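Local coordinates for protein sulfide-quinone reductase (Aquifex aeolicus, PDB 3HYW) that oxidises hydrogen sulfide with the help of FAD and a quinone, building up polysulfur that is typically released as cyclooctasulfur, at residues A[377-380]-A[381-385]; A[389-392]-A[393-397]. One frame throughout, in Å; residues are numbered along the deposited sequence.

Contact 1: residues A[377-380]-A[381-385]; sequences WAHY and FKTAF. With LMT (dodecyl-beta-D-maltoside), chain I; DCQ (2-decyl-5,6-dimethoxy-3-methylcyclohexa-2,5-diene-1,4-dione), chain H; SO4 (sulfate ion), chain O.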
loop_
_atom_site.group_PDB
_atom_site.type_symbol
_atom_site.label_atom_id
_atom_site.label_comp_id
_atom_site.label_asym_id
_atom_site.label_seq_id
_atom_site.Cartn_x
_atom_site.Cartn_y
_atom_site.Cartn_z
ATOM N N TRP A 377 -2.831 -23.154 6.278
ATOM C CA TRP A 377 -2.175 -24.283 5.618
ATOM C C TRP A 377 -0.650 -24.251 5.747
ATOM O O TRP A 377 -0.017 -25.293 5.929
ATOM C CB TRP A 377 -2.583 -24.361 4.138
ATOM C CG TRP A 377 -2.093 -23.200 3.311
ATOM C CD1 TRP A 377 -2.744 -22.016 3.102
ATOM C CD2 TRP A 377 -0.849 -23.105 2.595
ATOM N NE1 TRP A 377 -1.987 -21.194 2.301
ATOM C CE2 TRP A 377 -0.821 -21.834 1.976
ATOM C CE3 TRP A 377 0.243 -23.969 2.417
ATOM C CZ2 TRP A 377 0.253 -21.405 1.190
ATOM C CZ3 TRP A 377 1.316 -23.539 1.640
ATOM C CH2 TRP A 377 1.310 -22.268 1.033
ATOM N N ALA A 378 -0.070 -23.054 5.663
ATOM C CA ALA A 378 1.375 -22.887 5.706
ATOM C C ALA A 378 1.957 -23.230 7.077
ATOM O O ALA A 378 3.103 -23.682 7.176
ATOM C CB ALA A 378 1.766 -21.477 5.277
ATOM N N HIS A 379 1.159 -23.030 8.123
ATOM C CA HIS A 379 1.561 -23.407 9.475
ATOM C C HIS A 379 1.646 -24.927 9.614
ATOM O O HIS A 379 2.576 -25.450 10.221
ATOM C CB HIS A 379 0.594 -22.839 10.518
ATOM C CG HIS A 379 0.673 -23.533 11.841
ATOM N ND1 HIS A 379 -0.274 -24.439 12.264
ATOM C CD2 HIS A 379 1.606 -23.482 12.821
ATOM C CE1 HIS A 379 0.062 -24.901 13.454
ATOM N NE2 HIS A 379 1.199 -24.337 13.814
ATOM N N TYR A 380 0.666 -25.625 9.045
ATOM C CA TYR A 380 0.643 -27.081 9.086
ATOM C C TYR A 380 1.769 -27.690 8.261
ATOM O O TYR A 380 2.357 -28.697 8.656
ATOM C CB TYR A 380 -0.741 -27.612 8.703
ATOM C CG TYR A 380 -1.784 -27.175 9.705
ATOM C CD1 TYR A 380 -1.950 -27.853 10.915
ATOM C CD2 TYR A 380 -2.570 -26.048 9.470
ATOM C CE1 TYR A 380 -2.902 -27.429 11.853
ATOM C CE2 TYR A 380 -3.507 -25.622 10.390
ATOM C CZ TYR A 380 -3.670 -26.312 11.578
ATOM O OH TYR A 380 -4.609 -25.864 12.481
ATOM N N PHE A 381 2.101 -27.052 7.143
ATOM C CA PHE A 381 3.248 -27.486 6.354
ATOM C C PHE A 381 4.582 -27.299 7.084
ATOM O O PHE A 381 5.483 -28.136 6.953
ATOM C CB PHE A 381 3.298 -26.784 4.994
ATOM C CG PHE A 381 4.262 -27.420 4.040
ATOM C CD1 PHE A 381 3.867 -28.491 3.247
ATOM C CD2 PHE A 381 5.583 -26.975 3.958
ATOM C CE1 PHE A 381 4.771 -29.099 2.371
ATOM C CE2 PHE A 381 6.488 -27.581 3.085
ATOM C CZ PHE A 381 6.078 -28.638 2.293
ATOM N N LYS A 382 4.713 -26.191 7.815
ATOM C CA LYS A 382 5.895 -25.927 8.645
ATOM C C LYS A 382 6.101 -27.053 9.673
ATOM O O LYS A 382 7.198 -27.605 9.794
ATOM C CB LYS A 382 5.754 -24.566 9.342
ATOM C CG LYS A 382 6.920 -24.167 10.247
ATOM C CD LYS A 382 7.852 -23.178 9.575
ATOM C CE LYS A 382 8.996 -22.822 10.509
ATOM N NZ LYS A 382 9.913 -21.828 9.909
ATOM N N THR A 383 5.033 -27.397 10.394
ATOM C CA THR A 383 5.069 -28.487 11.371
ATOM C C THR A 383 5.396 -29.822 10.694
ATOM O O THR A 383 6.240 -30.583 11.184
ATOM C CB THR A 383 3.733 -28.587 12.152
ATOM O OG1 THR A 383 3.464 -27.326 12.777
ATOM C CG2 THR A 383 3.803 -29.674 13.228
ATOM N N ALA A 384 4.744 -30.084 9.562
ATOM C CA ALA A 384 4.983 -31.308 8.795
ATOM C C ALA A 384 6.435 -31.396 8.327
ATOM O O ALA A 384 7.060 -32.447 8.458
ATOM C CB ALA A 384 4.013 -31.420 7.623
ATOM N N PHE A 385 6.978 -30.287 7.820
ATOM C CA PHE A 385 8.362 -30.256 7.366
ATOM C C PHE A 385 9.375 -30.536 8.491
ATOM O O PHE A 385 10.375 -31.221 8.275
ATOM C CB PHE A 385 8.715 -28.940 6.659
ATOM C CG PHE A 385 10.114 -28.932 6.116
ATOM C CD1 PHE A 385 10.437 -29.693 4.996
ATOM C CD2 PHE A 385 11.123 -28.223 6.762
ATOM C CE1 PHE A 385 11.736 -29.721 4.514
ATOM C CE2 PHE A 385 12.423 -28.242 6.277
ATOM C CZ PHE A 385 12.727 -28.992 5.151
HETATM C C1B LMT I . -5.265 -21.992 0.569
HETATM C C2B LMT I . -6.165 -22.985 1.323
HETATM C C3B LMT I . -7.596 -22.981 0.788
HETATM C C4B LMT I . -8.141 -21.556 0.755
HETATM C C5B LMT I . -7.213 -20.679 -0.093
HETATM C C6B LMT I . -7.701 -19.235 -0.196
HETATM O O1B LMT I . -4.883 -22.503 -0.716
HETATM O O2B LMT I . -5.626 -24.310 1.255
HETATM O O3B LMT I . -8.431 -23.805 1.609
HETATM O "O4'" LMT I . -9.478 -21.563 0.238
HETATM O O5B LMT I . -5.885 -20.696 0.459
HETATM O O6B LMT I . -7.564 -18.571 1.067
HETATM C "C1'" LMT I . -1.051 -23.270 -2.363
HETATM C "C2'" LMT I . -1.482 -24.089 -1.146
HETATM C "C3'" LMT I . -2.992 -24.023 -0.934
HETATM C "C4'" LMT I . -3.462 -22.568 -0.877
HETATM C "C5'" LMT I . -3.012 -21.858 -2.155
HETATM C "C6'" LMT I . -3.435 -20.394 -2.178
HETATM O "O1'" LMT I . 0.376 -23.209 -2.374
HETATM O "O2'" LMT I . -1.078 -25.453 -1.298
HETATM O "O3'" LMT I . -3.327 -24.702 0.279
HETATM O "O5'" LMT I . -1.585 -21.941 -2.276
HETATM O "O6'" LMT I . -4.127 -20.115 -3.401
HETATM C C1 LMT I . 0.946 -23.103 -3.681
HETATM C C2 LMT I . 1.866 -24.287 -3.965
HETATM C C3 LMT I . 3.013 -24.389 -2.962
HETATM C C4 LMT I . 3.995 -25.482 -3.371
HETATM C C5 LMT I . 4.590 -26.182 -2.154
HETATM C C6 LMT I . 5.712 -27.126 -2.573
HETATM C C7 LMT I . 6.056 -28.110 -1.461
HETATM C C8 LMT I . 5.621 -29.529 -1.812
HETATM C C9 LMT I . 4.258 -29.853 -1.209
HETATM C C10 LMT I . 3.704 -31.158 -1.767
HETATM C C11 LMT I . 3.637 -32.232 -0.689
HETATM C C12 LMT I . 2.443 -33.134 -0.904
HETATM O O2 DCQ H . 14.710 -26.343 3.110
HETATM C C2 DCQ H . 13.366 -26.356 2.905
HETATM C C3 DCQ H . 12.553 -25.522 3.663
HETATM O O3 DCQ H . 13.109 -24.676 4.593
HETATM C C3M DCQ H . 13.366 -25.071 5.941
HETATM C C4 DCQ H . 11.180 -25.532 3.462
HETATM O O4 DCQ H . 10.377 -24.701 4.206
HETATM C C4M DCQ H . 9.584 -25.204 5.280
HETATM C C5 DCQ H . 10.623 -26.377 2.508
HETATM O O5 DCQ H . 9.273 -26.378 2.322
HETATM C C1 DCQ H . 12.813 -27.206 1.950
HETATM C C1M DCQ H . 13.722 -28.104 1.145
HETATM C C6 DCQ H . 11.432 -27.222 1.753
HETATM C C7 DCQ H . 10.806 -28.137 0.715
HETATM C C8 DCQ H . 10.094 -29.321 1.362
HETATM C C9 DCQ H . 10.315 -30.598 0.560
HETATM C C10 DCQ H . 8.997 -31.176 0.054
HETATM C C11 DCQ H . 8.675 -32.489 0.758
HETATM C C12 DCQ H . 8.281 -33.571 -0.239
HETATM C C13 DCQ H . 6.776 -33.824 -0.210
HETATM C C14 DCQ H . 6.420 -35.155 -0.866
HETATM C C15 DCQ H . 4.913 -35.316 -1.031
HETATM C C16 DCQ H . 4.535 -36.780 -1.095
HETATM S S SO4 O . -6.240 -20.819 4.676
HETATM O O1 SO4 O . -5.600 -22.094 4.986
HETATM O O2 SO4 O . -6.166 -19.925 5.829
HETATM O O3 SO4 O . -5.572 -20.193 3.536
HETATM O O4 SO4 O . -7.640 -21.057 4.330
#
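His-379 and Thr-383, one helical turn apart, lie side by side because of their first torsions: the imidazole swings beside its own carbonyl carbon (chi1 161°), whereas OG1 of Thr-383 turns back beside the backbone N (chi1 -57°). The hydroxyl is thereby set over a face of the imidazole, and OG1 lies 3.3 Å from His-379 O in a weak hydrogen bond, not a settled one, because the hydroxyl proton has another acceptor within reach. The same carbonyl takes the Thr-383 amide, N to O 3.1 Å, in the regular i to i+4 ladder that also joins Phe-381 N to Trp-377 O, Lys-382 N to Ala-378 O and Ala-384 N to Tyr-380 O.

Three aromatic rings along this helix meet bound molecules in different ways. The indole of Trp-377 is sandwiched, with Ala-378 CB over one face and, 3.7 Å above the opposite one, C2' of the maltoside, while Trp-377 N donates to sulfate O1 at 3.2 Å. With alanine at Trp-377 the sugar ring would probably lose the flat surface it lies on, and Ala-378 CB its aromatic cover. Phe-381 meets the quinone edge-on, its CE2 within 3.1 Å of quinone O5, which lies in the ring plane. Separately, Phe-381 CE1 touches detergent C9 at 3.7 Å. Phe-385 instead turns a face to the quinone ring, with its CZ 3.5 Å from quinone C2.

Lys-382 bends at chi2 and carries NZ away to hydrogen-bond FAD O4 and Ile-348 O and to form a salt bridge with Glu-162. Neighbouring residues of the helix thus supply both a hydrogen bond to the flavin and two phenyl walls of the quinone pocket, as befits a monotopic sulfide:quinone oxidoreductase, where the acceptor sits close to FAD.

Contact 2: residues A[389-392]-A[393-397]; sequences FLWK and VRNGN. With SO4 (sulfate ion), chain M.
Lys-392 and Gly-396 meet where a long helix ends in a Schellman motif. Lys-392 O is approached by three amides, all in weak bonds: those of Asn-395, Gly-396 (N to O 3.1 Å) and Asn-397, the last being the six-to-one bond of the motif. Gly-396 makes the turn with phi 85°. One turn back the bonds are the regular ones of the helix, Val-393 N on Phe-389 O and Arg-394 N on Leu-390 O.

Stacking joins Trp-391 to Asn-395. Asn-395 CB sits 3.9 Å from the centroid of the six-membered ring, 11° off its normal, a CH-pi contact, and the amide plane lies nearly parallel to the indole.

Apolar packing is carried by Phe-389 CE1 against Val-393 CG2 at 3.8 Å; beyond them Ile-398 touches both residues. Lys-392 CB packs 3.3 Å from Asn-397 O, a buried carbonyl oxygen without a polar partner in the model.

A salt bridge ties Lys-392 to Glu-403 of the quinone pocket, and its NZ also bonds to Ile-398 O. Arg-394, bent at chi3, lays one guanidinium face over Leu-390 O and turns its edge to a sulfate. There O2 lies in the guanidinium plane and is gripped twice, by NE of Arg-394 at 2.6 Å and by its NH2 at 2.8 Å.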
loop_
_atom_site.group_PDB
_atom_site.type_symbol
_atom_site.label_atom_id
_atom_site.label_comp_id
_atom_site.label_asym_id
_atom_site.label_seq_id
_atom_site.Cartn_x
_atom_site.Cartn_y
_atom_site.Cartn_z
ATOM N N PHE A 389 12.069 -33.411 8.178
ATOM C CA PHE A 389 13.508 -33.191 8.204
ATOM C C PHE A 389 14.205 -33.994 9.303
ATOM O O PHE A 389 15.256 -34.590 9.061
ATOM C CB PHE A 389 13.883 -31.704 8.314
ATOM C CG PHE A 389 15.289 -31.413 7.856
ATOM C CD1 PHE A 389 16.355 -31.427 8.759
ATOM C CD2 PHE A 389 15.555 -31.170 6.513
ATOM C CE1 PHE A 389 17.657 -31.181 8.328
ATOM C CE2 PHE A 389 16.855 -30.931 6.072
ATOM C CZ PHE A 389 17.912 -30.936 6.983
ATOM N N LEU A 390 13.629 -34.002 10.504
ATOM C CA LEU A 390 14.197 -34.782 11.614
ATOM C C LEU A 390 14.253 -36.260 11.274
ATOM O O LEU A 390 15.222 -36.951 11.612
ATOM C CB LEU A 390 13.403 -34.591 12.911
ATOM C CG LEU A 390 13.780 -33.541 13.978
ATOM C CD1 LEU A 390 15.230 -33.051 13.931
ATOM C CD2 LEU A 390 12.801 -32.377 14.041
ATOM N N TRP A 391 13.212 -36.749 10.606
ATOM C CA TRP A 391 13.212 -38.125 10.112
ATOM C C TRP A 391 14.419 -38.374 9.189
ATOM O O TRP A 391 15.115 -39.384 9.321
ATOM C CB TRP A 391 11.895 -38.454 9.393
ATOM C CG TRP A 391 11.860 -39.858 8.921
ATOM C CD1 TRP A 391 11.438 -40.954 9.624
ATOM C CD2 TRP A 391 12.296 -40.341 7.648
ATOM N NE1 TRP A 391 11.583 -42.088 8.859
ATOM C CE2 TRP A 391 12.105 -41.738 7.643
ATOM C CE3 TRP A 391 12.828 -39.725 6.507
ATOM C CZ2 TRP A 391 12.427 -42.532 6.539
ATOM C CZ3 TRP A 391 13.143 -40.517 5.412
ATOM C CH2 TRP A 391 12.943 -41.900 5.437
ATOM N N LYS A 392 14.657 -37.442 8.265
ATOM C CA LYS A 392 15.761 -37.544 7.303
ATOM C C LYS A 392 17.127 -37.609 7.984
ATOM O O LYS A 392 17.986 -38.386 7.571
ATOM C CB LYS A 392 15.728 -36.370 6.319
ATOM C CG LYS A 392 14.647 -36.478 5.263
ATOM C CD LYS A 392 14.960 -35.597 4.070
ATOM C CE LYS A 392 14.839 -34.123 4.408
ATOM N NZ LYS A 392 15.351 -33.317 3.289
ATOM N N VAL A 393 17.310 -36.807 9.031
ATOM C CA VAL A 393 18.526 -36.861 9.852
ATOM C C VAL A 393 18.701 -38.256 10.460
ATOM O O VAL A 393 19.787 -38.843 10.401
ATOM C CB VAL A 393 18.529 -35.752 10.958
ATOM C CG1 VAL A 393 19.752 -35.878 11.870
ATOM C CG2 VAL A 393 18.480 -34.366 10.328
ATOM N N ARG A 394 17.615 -38.795 10.998
ATOM C CA ARG A 394 17.631 -40.094 11.660
ATOM C C ARG A 394 17.752 -41.280 10.706
ATOM O O ARG A 394 18.124 -42.372 11.118
ATOM C CB ARG A 394 16.399 -40.249 12.556
ATOM C CG ARG A 394 16.405 -39.313 13.764
ATOM C CD ARG A 394 15.369 -39.729 14.802
ATOM N NE ARG A 394 14.019 -39.688 14.247
ATOM C CZ ARG A 394 13.173 -38.667 14.377
ATOM N NH1 ARG A 394 13.513 -37.593 15.081
ATOM N NH2 ARG A 394 11.972 -38.737 13.815
ATOM N N ASN A 395 17.460 -41.056 9.429
ATOM C CA ASN A 395 17.426 -42.150 8.472
ATOM C C ASN A 395 18.485 -42.110 7.366
ATOM O O ASN A 395 18.494 -42.966 6.484
ATOM C CB ASN A 395 16.007 -42.353 7.940
ATOM C CG ASN A 395 15.069 -42.900 9.010
ATOM O OD1 ASN A 395 14.569 -42.154 9.854
ATOM N ND2 ASN A 395 14.859 -44.208 9.000
ATOM N N GLY A 396 19.380 -41.123 7.428
ATOM C CA GLY A 396 20.617 -41.156 6.649
ATOM C C GLY A 396 20.543 -40.654 5.224
ATOM O O GLY A 396 21.436 -40.917 4.431
ATOM N N ASN A 397 19.489 -39.916 4.902
ATOM C CA ASN A 397 19.336 -39.352 3.572
ATOM C C ASN A 397 18.644 -37.999 3.653
ATOM O O ASN A 397 17.439 -37.932 3.920
ATOM C CB ASN A 397 18.562 -40.321 2.669
ATOM C CG ASN A 397 18.746 -40.022 1.180
ATOM O OD1 ASN A 397 19.113 -38.912 0.790
ATOM N ND2 ASN A 397 18.508 -41.026 0.348
HETATM S S SO4 M . 12.639 -42.526 13.134
HETATM O O1 SO4 M . 13.647 -42.640 14.181
HETATM O O2 SO4 M . 12.599 -41.157 12.637
HETATM O O3 SO4 M . 12.957 -43.434 12.038
HETATM O O4 SO4 M . 11.334 -42.853 13.683
#

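Followed from the N terminus, the chain leaves strand 369-375, enters helix 376-395 and makes contact 1 in its first turns; contact 2 follows at the far end, where the helix gives way to the segment leading to helix 401-411. The two are in series, with centres about 18 Å apart, so neither nests in nor crosses the other, and neither closes a loop of any length. They illustrate how one helix can serve largely different neighbourhoods: residues 377-385 rest on strands 349-350 and 355-361 beside flavin and quinone, whereas residues 389-397 pack on strands 38-40 and 59-61 and on helix 12-24 of the FAD-binding Rossmann-type region. Phe-41 is touched from both, by Phe-385 and by Leu-390.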